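Local atomic coordinates of pectate lyase (Cellvibrio cellulosa, PDB entry 1GXM), a protein that cleaves polygalacturonic acid (pectate) by anti-beta-elimination, the chain here being the family 10 polysaccharide lyase catalytic module of a longer protein. Residues M304-E307 with R308-G311. Sequence-based numbering, arbitrary orientation.
Sequences MSLE and RRTG
The carboxylate of Glu307 meets the edge of the Arg308 guanidinium, the two planes only 17° apart, in a side-on, two-nitrogen salt bridge between sequence neighbours. Arg308 NE bonds Glu307 OE1 at 2.9 Å and Arg308 NH2 bonds Glu307 OE2 at 2.9 Å, each oxygen met on its syn side but 34° out of the carboxylate plane. Bends in both chains, at chi2 of Glu307 and at chi2 and chi3 of Arg308, lay the two side by side. The Arg309 guanidinium has Ser305 O over one face and Met304 N at its edge; Leu306 CD1 approaches obliquely, 3.5 Å from Arg309 NH2. The bond from Arg309 NH1 to Met304 O is weak. Arg309 NH1 also donates to Ile301 O, while NE and NH2 are taken by the carbonyls of Ala263 and Ala264; Arg293 gives Glu307 OE1 a second salt bridge, and Tyr209 makes a cation-pi contact with Arg308.

The same turn illustrates N-capping. With OG set between the backbone N and the carbonyl carbon (chi1 65°), Ser305 accepts from Arg308 N at 3.3 Å, and Asp292 also binds that hydroxyl. Met304 SD lies against Arg309 at the start of the helix, 3.7 Å from Arg309 CB. Further along, Leu306 O accepts from Thr310 N and, at 2.9 Å, from Thr310 OG1, which arrive from opposite faces of the carbonyl plane.

This short helix, 306-311, follows strand 297-298 and precedes strand 315-316; Met304 packs against the loop residues Asp292 and Trp314.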
loop_
_atom_site.group_PDB
_atom_site.type_symbol
_atom_site.label_atom_id
_atom_site.label_comp_id
_atom_site.label_asym_id
_atom_site.label_seq_id
_atom_site.Cartn_x
_atom_site.Cartn_y
_atom_site.Cartn_z
ATOM N N MET A 304 -17.288 -16.671 13.512
ATOM C CA MET A 304 -16.532 -15.555 14.043
ATOM C C MET A 304 -17.289 -14.822 15.130
ATOM O O MET A 304 -18.514 -14.782 15.108
ATOM C CB MET A 304 -16.278 -14.557 12.902
ATOM C CG MET A 304 -15.243 -13.499 13.215
ATOM S SD MET A 304 -15.059 -12.386 11.826
ATOM C CE MET A 304 -14.294 -13.470 10.682
ATOM N N SER A 305 -16.573 -14.188 16.046
ATOM C CA SER A 305 -17.195 -13.275 16.988
ATOM C C SER A 305 -17.945 -12.187 16.241
ATOM O O SER A 305 -17.534 -11.725 15.184
ATOM C CB SER A 305 -16.173 -12.635 17.910
ATOM O OG SER A 305 -15.275 -11.798 17.225
ATOM N N LEU A 306 -19.067 -11.779 16.806
ATOM C CA LEU A 306 -19.873 -10.737 16.216
ATOM C C LEU A 306 -19.048 -9.478 15.999
ATOM O O LEU A 306 -19.114 -8.824 14.960
ATOM C CB LEU A 306 -21.031 -10.445 17.156
ATOM C CG LEU A 306 -21.995 -9.408 16.658
ATOM C CD1 LEU A 306 -22.720 -9.878 15.400
ATOM C CD2 LEU A 306 -23.004 -9.147 17.747
ATOM N N GLU A 307 -18.243 -9.124 16.988
ATOM C CA GLU A 307 -17.485 -7.895 16.917
ATOM C C GLU A 307 -16.479 -7.899 15.751
ATOM O O GLU A 307 -16.281 -6.882 15.110
ATOM C CB GLU A 307 -16.773 -7.597 18.240
ATOM C CG GLU A 307 -16.085 -6.240 18.260
ATOM C CD GLU A 307 -14.668 -6.249 17.690
ATOM O OE1 GLU A 307 -14.048 -7.326 17.633
ATOM O OE2 GLU A 307 -14.176 -5.152 17.345
ATOM N N ARG A 308 -15.813 -9.021 15.525
ATOM C CA ARG A 308 -14.849 -9.067 14.426
ATOM C C ARG A 308 -15.544 -9.181 13.074
ATOM O O ARG A 308 -15.022 -8.710 12.091
ATOM C CB ARG A 308 -13.823 -10.186 14.592
ATOM C CG ARG A 308 -12.700 -9.862 15.581
ATOM C CD ARG A 308 -11.767 -8.779 15.122
ATOM N NE ARG A 308 -12.331 -7.452 15.319
ATOM C CZ ARG A 308 -11.885 -6.345 14.771
ATOM N NH1 ARG A 308 -10.863 -6.374 13.937
ATOM N NH2 ARG A 308 -12.479 -5.201 15.011
ATOM N N ARG A 309 -16.702 -9.819 13.012
ATOM C CA ARG A 309 -17.384 -9.953 11.732
ATOM C C ARG A 309 -17.934 -8.612 11.285
ATOM O O ARG A 309 -17.930 -8.297 10.103
ATOM C CB ARG A 309 -18.489 -10.992 11.816
ATOM C CG ARG A 309 -19.134 -11.279 10.455
ATOM C CD ARG A 309 -20.071 -12.469 10.420
ATOM N NE ARG A 309 -21.039 -12.356 11.500
ATOM C CZ ARG A 309 -21.031 -13.060 12.622
ATOM N NH1 ARG A 309 -20.164 -14.032 12.824
ATOM N NH2 ARG A 309 -21.919 -12.791 13.548
ATOM N N THR A 310 -18.385 -7.807 12.242
ATOM C CA THR A 310 -18.954 -6.499 11.913
ATOM C C THR A 310 -17.883 -5.398 11.887
ATOM O O THR A 310 -18.040 -4.394 11.200
ATOM C CB THR A 310 -20.053 -6.092 12.908
ATOM O OG1 THR A 310 -19.512 -6.089 14.238
ATOM C CG2 THR A 310 -21.175 -7.087 12.915
ATOM N N GLY A 311 -16.784 -5.587 12.615
ATOM C CA GLY A 311 -15.805 -4.535 12.818
ATOM C C GLY A 311 -14.638 -4.525 11.860
ATOM O O GLY A 311 -13.830 -3.634 11.878
#